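Local coordinates for protocadherin gamma-B3 (PDB 5K8R), which probably mediates calcium-dependent adhesion between cells and may take part in establishing and maintaining specific neuronal connections in the brain, at residues Ile7-Asp12 / Arg59-Glu64; Arg37-Lys42 / Glu77-Lys82; Thr71-Phe76 / Thr90-Asp95. All blocks are in the same frame, centred on the assembly; numbering follows the deposited sequence.

Contact 1 (Ile7-Asp12 / Arg59-Glu64); sequences IPEELD and RIDREE. With CA (calcium ion), chain C; CA (calcium ion), chain D.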
loop_
_atom_site.group_PDB
_atom_site.type_symbol
_atom_site.label_atom_id
_atom_site.label_comp_id
_atom_site.label_asym_id
_atom_site.label_seq_id
_atom_site.Cartn_x
_atom_site.Cartn_y
_atom_site.Cartn_z
ATOM N N ILE A 7 -53.925 -26.448 -11.771
ATOM C CA ILE A 7 -53.796 -27.095 -10.468
ATOM C C ILE A 7 -52.497 -26.652 -9.805
ATOM O O ILE A 7 -51.513 -26.366 -10.503
ATOM C CB ILE A 7 -53.847 -28.627 -10.596
ATOM C CG1 ILE A 7 -52.779 -29.118 -11.576
ATOM C CG2 ILE A 7 -55.229 -29.084 -11.036
ATOM C CD1 ILE A 7 -52.683 -30.627 -11.678
ATOM N N PRO A 8 -52.444 -26.570 -8.479
ATOM C CA PRO A 8 -51.168 -26.295 -7.814
ATOM C C PRO A 8 -50.227 -27.483 -7.930
ATOM O O PRO A 8 -50.639 -28.624 -8.148
ATOM C CB PRO A 8 -51.572 -26.043 -6.357
ATOM C CG PRO A 8 -52.847 -26.803 -6.197
ATOM C CD PRO A 8 -53.553 -26.688 -7.518
ATOM N N GLU A 9 -48.938 -27.194 -7.789
ATOM C CA GLU A 9 -47.923 -28.232 -7.857
ATOM C C GLU A 9 -47.902 -29.048 -6.566
ATOM O O GLU A 9 -48.524 -28.694 -5.560
ATOM C CB GLU A 9 -46.546 -27.620 -8.114
ATOM C CG GLU A 9 -46.158 -26.550 -7.105
ATOM C CD GLU A 9 -44.691 -26.173 -7.177
ATOM O OE1 GLU A 9 -43.867 -27.030 -7.563
ATOM O OE2 GLU A 9 -44.360 -25.015 -6.844
ATOM N N GLU A 10 -47.176 -30.167 -6.614
ATOM C CA GLU A 10 -46.908 -31.008 -5.445
ATOM C C GLU A 10 -48.185 -31.586 -4.838
ATOM O O GLU A 10 -48.263 -31.801 -3.626
ATOM C CB GLU A 10 -46.116 -30.242 -4.382
ATOM C CG GLU A 10 -44.832 -29.601 -4.891
ATOM C CD GLU A 10 -43.725 -30.609 -5.147
ATOM O OE1 GLU A 10 -43.899 -31.797 -4.802
ATOM O OE2 GLU A 10 -42.675 -30.208 -5.691
ATOM N N LEU A 11 -49.194 -31.845 -5.664
ATOM C CA LEU A 11 -50.402 -32.499 -5.184
ATOM C C LEU A 11 -50.153 -33.988 -4.985
ATOM O O LEU A 11 -49.331 -34.601 -5.672
ATOM C CB LEU A 11 -51.558 -32.294 -6.163
ATOM C CG LEU A 11 -52.132 -30.883 -6.287
ATOM C CD1 LEU A 11 -53.248 -30.853 -7.320
ATOM C CD2 LEU A 11 -52.631 -30.388 -4.938
ATOM N N ASP A 12 -50.875 -34.570 -4.028
ATOM C CA ASP A 12 -50.754 -35.997 -3.774
ATOM C C ASP A 12 -51.251 -36.796 -4.975
ATOM O O ASP A 12 -52.035 -36.316 -5.798
ATOM C CB ASP A 12 -51.538 -36.391 -2.522
ATOM C CG ASP A 12 -50.903 -35.872 -1.247
ATOM O OD1 ASP A 12 -49.699 -35.540 -1.272
ATOM O OD2 ASP A 12 -51.605 -35.804 -0.217
ATOM N N ARG A 59 -45.464 -37.176 -8.976
ATOM C CA ARG A 59 -45.129 -35.882 -8.399
ATOM C C ARG A 59 -44.926 -34.843 -9.495
ATOM O O ARG A 59 -44.162 -35.061 -10.441
ATOM C CB ARG A 59 -43.872 -35.991 -7.536
ATOM C CG ARG A 59 -43.392 -34.660 -6.981
ATOM C CD ARG A 59 -42.295 -34.850 -5.949
ATOM N NE ARG A 59 -41.842 -33.576 -5.397
ATOM C CZ ARG A 59 -40.750 -32.933 -5.795
ATOM N NH1 ARG A 59 -39.986 -33.446 -6.751
ATOM N NH2 ARG A 59 -40.416 -31.778 -5.236
ATOM N N ILE A 60 -45.616 -33.713 -9.365
ATOM C CA ILE A 60 -45.488 -32.613 -10.313
ATOM C C ILE A 60 -44.761 -31.460 -9.633
ATOM O O ILE A 60 -45.381 -30.626 -8.964
ATOM C CB ILE A 60 -46.864 -32.173 -10.847
ATOM C CG1 ILE A 60 -47.579 -33.358 -11.499
ATOM C CG2 ILE A 60 -46.716 -31.029 -11.840
ATOM C CD1 ILE A 60 -48.935 -33.014 -12.067
ATOM N N ASP A 61 -43.441 -31.416 -9.791
ATOM C CA ASP A 61 -42.615 -30.362 -9.209
ATOM C C ASP A 61 -42.413 -29.271 -10.254
ATOM O O ASP A 61 -41.735 -29.488 -11.263
ATOM C CB ASP A 61 -41.279 -30.928 -8.734
ATOM C CG ASP A 61 -40.329 -29.852 -8.239
ATOM O OD1 ASP A 61 -40.809 -28.811 -7.743
ATOM O OD2 ASP A 61 -39.101 -30.050 -8.348
ATOM N N ARG A 62 -42.998 -28.096 -10.009
ATOM C CA ARG A 62 -42.905 -27.009 -10.979
ATOM C C ARG A 62 -41.473 -26.516 -11.142
ATOM O O ARG A 62 -41.092 -26.068 -12.230
ATOM C CB ARG A 62 -43.816 -25.854 -10.565
ATOM C CG ARG A 62 -43.998 -24.796 -11.639
ATOM C CD ARG A 62 -44.131 -23.411 -11.034
ATOM N NE ARG A 62 -42.948 -23.056 -10.259
ATOM C CZ ARG A 62 -41.830 -22.567 -10.785
ATOM N NH1 ARG A 62 -41.739 -22.374 -12.094
ATOM N NH2 ARG A 62 -40.799 -22.272 -10.004
ATOM N N GLU A 63 -40.667 -26.589 -10.080
ATOM C CA GLU A 63 -39.281 -26.141 -10.175
ATOM C C GLU A 63 -38.479 -27.018 -11.128
ATOM O O GLU A 63 -37.645 -26.515 -11.890
ATOM C CB GLU A 63 -38.633 -26.123 -8.789
ATOM C CG GLU A 63 -38.931 -24.872 -7.978
ATOM C CD GLU A 63 -40.379 -24.781 -7.542
ATOM O OE1 GLU A 63 -40.915 -25.793 -7.042
ATOM O OE2 GLU A 63 -40.983 -23.701 -7.708
ATOM N N GLU A 64 -38.718 -28.329 -11.103
ATOM C CA GLU A 64 -37.982 -29.231 -11.980
ATOM C C GLU A 64 -38.533 -29.223 -13.401
ATOM O O GLU A 64 -37.791 -29.493 -14.352
ATOM C CB GLU A 64 -38.009 -30.649 -11.409
ATOM C CG GLU A 64 -37.101 -31.632 -12.127
ATOM C CD GLU A 64 -37.139 -33.015 -11.510
ATOM O OE1 GLU A 64 -37.942 -33.229 -10.578
ATOM O OE2 GLU A 64 -36.364 -33.888 -11.956
HETATM CA CA CA C . -41.861 -27.710 -5.868
HETATM CA CA CA D . -42.467 -23.772 -5.818
HETATM O O HOH W 1 -48.186 -33.518 -7.879
#
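At the calcium-bound junction between cadherin repeats 1 and 2, Glu-9 and Glu-10, just beyond strand 3-8, close on Asp-61 and Glu-63 at the start of helix 62-65. The calcium ion of chain C takes one oxygen from each of them, Glu-9 OE1, Glu-10 OE2, Asp-61 OD1 and Glu-63 OE1, and Asp-98 adds a further ligand. Two carboxylates span both ions: Glu-9 sends OE2 to the calcium of chain D at 2.5 Å, while Glu-63 grips that ion with both oxygens, OE2 at 2.4 Å and OE1 shared with the first ion. The Glu-9 oxygen at the first ion is held a second time, by Arg-62 N at 2.8 Å from Glu-9 OE1, which it meets 42° out of the carboxylate plane. Asp-61, Arg-62 and Glu-63 form the DRE calcium-binding motif of cadherins, and here Asp-61 also N-caps the helix, OD1 accepting from Glu-63 N and OD2 weakly from Glu-64 N. Arg-62 folds back so that NH2 donates to Glu-63 OE2 at 2.7 Å; an alanine here would probably leave Glu-63 OE2 without its guanidinium mate and the negative charge around the ions less well balanced. Glu-10 is fixed at both ends. Its N bonds to Ile-60 O at 3.0 Å, and a bend at chi2 (-74°) turns CD so that OE2 serves the metal and OE1 forms a salt bridge with Arg-59 NE at 2.8 Å, its hydrogen bond weak. Asp-61 CB lies over one face of that guanidinium, offset toward its rim. A water joins Leu-11 O to Ile-60 N, and Ile-7 CD1 reaches Ile-60 CD1 at 4.5 Å, both side chains resting on Phe-45.

Contact 2 (Arg37-Lys42 / Glu77-Lys82); sequences RVIAEK and EMVAEK
Arg-37 lies over Val-79, its CG 3.4 Å from Val-79 CG1 and one face of its guanidinium above that same methyl, offset toward the rim. With CG between the backbone N and the carbonyl carbon (chi1 55°), CG comes against the valine methyl, and the extended chain beyond carries the guanidinium on to Glu-81. There Arg-37 NH1 donates to Glu-81 OE2 at 3.0 Å in a salt bridge; the two side chains cross at about a right angle, with guanidinium and carboxylate planes 71° apart. Asn-35 ND2 holds the same Glu-81 oxygen. Val-79 CG1 also meets Ile-39 CG1, at 3.8 Å. The backbones are antiparallel strands 37-39 and 73-80, the first an outermost strand of the four-stranded sheet of cadherin repeat 1. Arg-37 and Val-79 form a hydrogen-bonded pair, with Val-79 N to Arg-37 O at 2.9 Å and Arg-37 N to Val-79 O at 3.1 Å, and Ile-39 N continues the register to Glu-77 O at 2.9 Å. Val-38 and Met-78, the non-hydrogen-bonded pair between them, turn to the opposite face, where Met-78 meets Leu-24 and Leu-36. The face bearing Arg-37, Ile-39, Glu-77 and Val-79 looks toward repeat 4 of a second subunit, consistent with the antiparallel homodimer of clustered protocadherins: Leu-338 of that subunit packs on Val-79, its Ser-321 on Arg-37 and its Lys-340 on Glu-77, while Glu-77 OE2 accepts from His-88 of its own chain. Val-79, flanked by one salt bridge, thus faces the partner, and the Glu-81 bond is likely to restrain the Arg-37 guanidinium above the valine.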
loop_
_atom_site.group_PDB
_atom_site.type_symbol
_atom_site.label_atom_id
_atom_site.label_comp_id
_atom_site.label_asym_id
_atom_site.label_seq_id
_atom_site.Cartn_x
_atom_site.Cartn_y
_atom_site.Cartn_z
ATOM N N ARG A 37 -57.585 -42.428 -23.070
ATOM C CA ARG A 37 -56.297 -42.601 -22.410
ATOM C C ARG A 37 -55.411 -41.395 -22.683
ATOM O O ARG A 37 -55.583 -40.683 -23.673
ATOM C CB ARG A 37 -55.601 -43.896 -22.852
ATOM C CG ARG A 37 -55.426 -44.037 -24.348
ATOM C CD ARG A 37 -54.930 -45.426 -24.710
ATOM N NE ARG A 37 -54.795 -45.601 -26.154
ATOM C CZ ARG A 37 -55.794 -45.946 -26.960
ATOM N NH1 ARG A 37 -57.008 -46.149 -26.465
ATOM N NH2 ARG A 37 -55.581 -46.083 -28.261
ATOM N N VAL A 38 -54.461 -41.173 -21.784
ATOM C CA VAL A 38 -53.528 -40.058 -21.882
ATOM C C VAL A 38 -52.290 -40.519 -22.638
ATOM O O VAL A 38 -51.864 -41.674 -22.517
ATOM C CB VAL A 38 -53.172 -39.522 -20.481
ATOM C CG1 VAL A 38 -52.529 -40.613 -19.636
ATOM C CG2 VAL A 38 -52.267 -38.305 -20.575
ATOM N N ILE A 39 -51.718 -39.611 -23.424
ATOM C CA ILE A 39 -50.528 -39.912 -24.211
ATOM C C ILE A 39 -49.436 -38.870 -23.992
ATOM O O ILE A 39 -49.531 -37.742 -24.475
ATOM C CB ILE A 39 -50.853 -39.993 -25.714
ATOM C CG1 ILE A 39 -51.840 -41.129 -25.987
ATOM C CG2 ILE A 39 -49.580 -40.182 -26.524
ATOM C CD1 ILE A 39 -51.256 -42.508 -25.779
ATOM N N ALA A 40 -48.399 -39.260 -23.259
ATOM C CA ALA A 40 -47.277 -38.378 -22.966
ATOM C C ALA A 40 -46.148 -39.190 -22.346
ATOM O O ALA A 40 -46.390 -40.065 -21.515
ATOM C CB ALA A 40 -47.709 -37.261 -22.029
ATOM N N GLU A 41 -44.914 -38.906 -22.752
ATOM C CA GLU A 41 -43.772 -39.641 -22.221
ATOM C C GLU A 41 -43.555 -39.372 -20.739
ATOM O O GLU A 41 -42.939 -40.196 -20.055
ATOM C CB GLU A 41 -42.511 -39.295 -23.010
ATOM C CG GLU A 41 -42.608 -39.637 -24.483
ATOM C CD GLU A 41 -41.489 -39.024 -25.295
ATOM O OE1 GLU A 41 -40.314 -39.381 -25.065
ATOM O OE2 GLU A 41 -41.789 -38.172 -26.155
ATOM N N LYS A 42 -44.044 -38.243 -20.232
ATOM C CA LYS A 42 -44.004 -37.944 -18.807
ATOM C C LYS A 42 -45.277 -38.471 -18.154
ATOM O O LYS A 42 -46.385 -38.076 -18.533
ATOM C CB LYS A 42 -43.856 -36.442 -18.573
ATOM C CG LYS A 42 -42.458 -35.903 -18.825
ATOM C CD LYS A 42 -41.444 -36.552 -17.898
ATOM C CE LYS A 42 -40.134 -35.782 -17.882
ATOM N NZ LYS A 42 -39.547 -35.643 -19.243
ATOM N N GLU A 77 -52.056 -35.099 -25.104
ATOM C CA GLU A 77 -53.176 -35.502 -25.944
ATOM C C GLU A 77 -53.880 -36.687 -25.300
ATOM O O GLU A 77 -53.245 -37.709 -25.014
ATOM C CB GLU A 77 -52.700 -35.867 -27.353
ATOM C CG GLU A 77 -51.979 -34.747 -28.087
ATOM C CD GLU A 77 -52.930 -33.757 -28.731
ATOM O OE1 GLU A 77 -54.151 -34.021 -28.741
ATOM O OE2 GLU A 77 -52.456 -32.715 -29.231
ATOM N N MET A 78 -55.183 -36.547 -25.069
ATOM C CA MET A 78 -56.018 -37.668 -24.662
ATOM C C MET A 78 -56.661 -38.263 -25.907
ATOM O O MET A 78 -57.392 -37.569 -26.623
ATOM C CB MET A 78 -57.095 -37.233 -23.667
ATOM C CG MET A 78 -57.944 -38.392 -23.158
ATOM S SD MET A 78 -59.576 -37.908 -22.563
ATOM C CE MET A 78 -60.401 -37.530 -24.106
ATOM N N VAL A 79 -56.376 -39.535 -26.167
ATOM C CA VAL A 79 -56.906 -40.213 -27.341
ATOM C C VAL A 79 -58.080 -41.140 -27.044
ATOM O O VAL A 79 -58.065 -41.903 -26.078
ATOM C CB VAL A 79 -55.809 -41.019 -28.064
ATOM C CG1 VAL A 79 -55.277 -42.119 -27.160
ATOM C CG2 VAL A 79 -56.349 -41.601 -29.362
ATOM N N ALA A 80 -59.092 -41.058 -27.899
ATOM C CA ALA A 80 -60.288 -41.873 -27.797
ATOM C C ALA A 80 -60.395 -42.727 -29.050
ATOM O O ALA A 80 -59.851 -42.386 -30.103
ATOM C CB ALA A 80 -61.550 -41.016 -27.638
ATOM N N GLU A 81 -61.099 -43.848 -28.930
ATOM C CA GLU A 81 -61.312 -44.738 -30.059
ATOM C C GLU A 81 -62.804 -44.978 -30.246
ATOM O O GLU A 81 -63.624 -44.662 -29.379
ATOM C CB GLU A 81 -60.561 -46.066 -29.884
ATOM C CG GLU A 81 -60.656 -46.686 -28.505
ATOM C CD GLU A 81 -59.853 -47.966 -28.394
ATOM O OE1 GLU A 81 -59.938 -48.804 -29.316
ATOM O OE2 GLU A 81 -59.127 -48.130 -27.391
ATOM N N LYS A 82 -63.139 -45.543 -31.403
ATOM C CA LYS A 82 -64.523 -45.749 -31.825
ATOM C C LYS A 82 -65.373 -44.480 -31.722
ATOM O O LYS A 82 -66.280 -44.409 -30.892
ATOM C CB LYS A 82 -65.165 -46.871 -31.003
ATOM C CG LYS A 82 -64.493 -48.221 -31.175
ATOM C CD LYS A 82 -65.177 -49.289 -30.341
ATOM C CE LYS A 82 -64.529 -50.647 -30.546
ATOM N NZ LYS A 82 -63.082 -50.628 -30.194
#

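Contact 3 (Thr71-Phe76 / Thr90-Asp95); sequences TCVLEF and TVLIQD. With CA (calcium ion), chain D.
Cys-72 O receives the shortest hydrogen bond between the two segments, from Ile-93 N at 2.7 Å and nearly straight (174°), and Leu-92 CA makes a CA-H...O contact with the same oxygen. Leu-74 and Val-91 follow as a hydrogen-bonded antiparallel pair: Leu-74 N reaches Val-91 O at 2.9 Å, and Val-91 N returns a bond to Leu-74 O. Val-73 with Leu-92 and Glu-75 with Thr-90 are the non-hydrogen-bonded pairs beside it. Strands 73-80 and 85-94 thereby form a β hairpin of the cadherin sandwich, and a water continues their pairing outward, accepting a weak bond from Cys-72 N and donating to Ile-93 O. The side chains sort onto two faces. On the face of Leu-74 and Val-91, Leu-74 CD1 rests against Ile-93 CG1 at 3.9 Å, and the CB atoms of Cys-72 and Ile-93 meet beside them. With CG between its backbone N and carbonyl carbon (chi1 57°), Phe-76 leads CG toward Val-91, and the edge of its ring meets that residue, CE2 lying 3.7 Å from Val-91 CG2. On the other face Val-73 CG1 touches Leu-92 CD1 at 3.7 Å; Glu-75 and Thr-90 lie side by side and point the same way, Glu-75 CG being 3.6 Å from Thr-90 CG2. Just beyond the strand, Asp-95 binds the calcium ion of chain D through OD1 at 2.4 Å, while its OD2 accepts from Val-132 N and Asn-135 ND2. Strand 3-8 pairs with the far edge of strand 85-94, Ile-7 packing on Val-91 and Ile-93; helix 62-65 lies against Cys-72 and Leu-74 through Ile-65, and the Cys-66 to Cys-72 disulfide ties the segment after that helix to the start of the hairpin.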
loop_
_atom_site.group_PDB
_atom_site.type_symbol
_atom_site.label_atom_id
_atom_site.label_comp_id
_atom_site.label_asym_id
_atom_site.label_seq_id
_atom_site.Cartn_x
_atom_site.Cartn_y
_atom_site.Cartn_z
ATOM N N THR A 71 -44.607 -18.923 -16.435
ATOM C CA THR A 71 -45.764 -19.791 -16.606
ATOM C C THR A 71 -45.321 -21.240 -16.765
ATOM O O THR A 71 -44.252 -21.517 -17.308
ATOM C CB THR A 71 -46.602 -19.381 -17.831
ATOM O OG1 THR A 71 -47.857 -20.073 -17.810
ATOM C CG2 THR A 71 -45.864 -19.717 -19.118
ATOM N N CYS A 72 -46.150 -22.162 -16.286
ATOM C CA CYS A 72 -45.842 -23.587 -16.370
ATOM C C CYS A 72 -47.067 -24.311 -16.910
ATOM O O CYS A 72 -48.068 -24.455 -16.201
ATOM C CB CYS A 72 -45.438 -24.147 -15.004
ATOM S SG CYS A 72 -44.465 -25.664 -15.092
ATOM N N VAL A 73 -46.990 -24.764 -18.158
ATOM C CA VAL A 73 -48.091 -25.456 -18.815
ATOM C C VAL A 73 -47.606 -26.820 -19.287
ATOM O O VAL A 73 -46.505 -26.947 -19.835
ATOM C CB VAL A 73 -48.662 -24.637 -19.991
ATOM C CG1 VAL A 73 -49.387 -23.404 -19.472
ATOM C CG2 VAL A 73 -47.558 -24.236 -20.959
ATOM N N LEU A 74 -48.427 -27.840 -19.055
ATOM C CA LEU A 74 -48.164 -29.201 -19.504
ATOM C C LEU A 74 -49.198 -29.563 -20.560
ATOM O O LEU A 74 -50.394 -29.643 -20.259
ATOM C CB LEU A 74 -48.217 -30.188 -18.338
ATOM C CG LEU A 74 -47.108 -30.092 -17.289
ATOM C CD1 LEU A 74 -47.368 -31.061 -16.148
ATOM C CD2 LEU A 74 -45.750 -30.358 -17.921
ATOM N N GLU A 75 -48.740 -29.778 -21.788
ATOM C CA GLU A 75 -49.615 -30.069 -22.915
ATOM C C GLU A 75 -49.493 -31.539 -23.288
ATOM O O GLU A 75 -48.382 -32.049 -23.463
ATOM C CB GLU A 75 -49.268 -29.187 -24.117
ATOM C CG GLU A 75 -49.151 -27.709 -23.781
ATOM C CD GLU A 75 -49.174 -26.824 -25.011
ATOM O OE1 GLU A 75 -49.031 -27.354 -26.132
ATOM O OE2 GLU A 75 -49.342 -25.596 -24.855
ATOM N N PHE A 76 -50.634 -32.215 -23.406
ATOM C CA PHE A 76 -50.652 -33.612 -23.817
ATOM C C PHE A 76 -51.925 -33.871 -24.612
ATOM O O PHE A 76 -52.770 -32.986 -24.780
ATOM C CB PHE A 76 -50.533 -34.549 -22.609
ATOM C CG PHE A 76 -51.592 -34.339 -21.564
ATOM C CD1 PHE A 76 -52.803 -35.008 -21.639
ATOM C CD2 PHE A 76 -51.371 -33.479 -20.500
ATOM C CE1 PHE A 76 -53.777 -34.819 -20.677
ATOM C CE2 PHE A 76 -52.342 -33.286 -19.534
ATOM C CZ PHE A 76 -53.546 -33.957 -19.623
ATOM N N THR A 90 -54.356 -29.047 -21.905
ATOM C CA THR A 90 -53.283 -28.276 -21.298
ATOM C C THR A 90 -53.595 -28.062 -19.824
ATOM O O THR A 90 -54.728 -27.728 -19.464
ATOM C CB THR A 90 -53.089 -26.927 -22.004
ATOM O OG1 THR A 90 -54.322 -26.203 -22.000
ATOM C CG2 THR A 90 -52.651 -27.140 -23.442
ATOM N N VAL A 91 -52.593 -28.268 -18.974
ATOM C CA VAL A 91 -52.746 -28.164 -17.527
ATOM C C VAL A 91 -51.726 -27.155 -17.023
ATOM O O VAL A 91 -50.513 -27.394 -17.104
ATOM C CB VAL A 91 -52.568 -29.517 -16.826
ATOM C CG1 VAL A 91 -52.785 -29.367 -15.326
ATOM C CG2 VAL A 91 -53.521 -30.549 -17.407
ATOM N N LEU A 92 -52.218 -26.054 -16.464
ATOM C CA LEU A 92 -51.358 -25.025 -15.896
ATOM C C LEU A 92 -50.954 -25.464 -14.490
ATOM O O LEU A 92 -51.801 -25.846 -13.683
ATOM C CB LEU A 92 -52.083 -23.680 -15.847
ATOM C CG LEU A 92 -51.318 -22.521 -15.205
ATOM C CD1 LEU A 92 -50.060 -22.202 -16.000
ATOM C CD2 LEU A 92 -52.206 -21.293 -15.084
ATOM N N ILE A 93 -49.658 -25.412 -14.205
ATOM C CA ILE A 93 -49.125 -25.822 -12.911
ATOM C C ILE A 93 -48.800 -24.562 -12.119
ATOM O O ILE A 93 -47.822 -23.865 -12.412
ATOM C CB ILE A 93 -47.891 -26.720 -13.066
ATOM C CG1 ILE A 93 -48.248 -27.981 -13.857
ATOM C CG2 ILE A 93 -47.317 -27.079 -11.706
ATOM C CD1 ILE A 93 -49.386 -28.778 -13.256
ATOM N N GLN A 94 -49.618 -24.272 -11.112
ATOM C CA GLN A 94 -49.407 -23.098 -10.279
ATOM C C GLN A 94 -48.243 -23.321 -9.318
ATOM O O GLN A 94 -47.950 -24.447 -8.908
ATOM C CB GLN A 94 -50.678 -22.769 -9.497
ATOM C CG GLN A 94 -51.896 -22.526 -10.374
ATOM C CD GLN A 94 -53.197 -22.594 -9.600
ATOM O OE1 GLN A 94 -53.244 -23.122 -8.489
ATOM N NE2 GLN A 94 -54.263 -22.058 -10.185
ATOM N N ASP A 95 -47.580 -22.226 -8.959
ATOM C CA ASP A 95 -46.417 -22.278 -8.085
ATOM C C ASP A 95 -46.829 -22.093 -6.631
ATOM O O ASP A 95 -47.660 -21.239 -6.310
ATOM C CB ASP A 95 -45.404 -21.200 -8.476
ATOM C CG ASP A 95 -44.160 -21.221 -7.606
ATOM O OD1 ASP A 95 -43.612 -22.319 -7.367
ATOM O OD2 ASP A 95 -43.730 -20.138 -7.155
HETATM CA CA CA D . -42.467 -23.772 -5.818
HETATM O O HOH W 2 -47.558 -20.844 -13.599
#

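All three contacts lie in cadherin repeat 1 and reach one four-stranded sheet, ordered 3-8, 85-94, 73-80, 37-39. Contacts 2 and 3 share strand 73-80, their centres about 17 Å apart, and meet where Val-38 CG2 packs on Phe-76 CD1 at 3.5 Å. Contacts 1 and 3, with centres about 10 Å apart, share the calcium ion of chain D; contact 1 closes along the chain before contact 3 opens, whereas the segments of contact 2 alternate with those of both. Centres of contacts 1 and 2 are about 21 Å apart. The repeat thus has a calcium-bound end joined to repeat 2 and, farther along its sheet, a surface facing the second subunit.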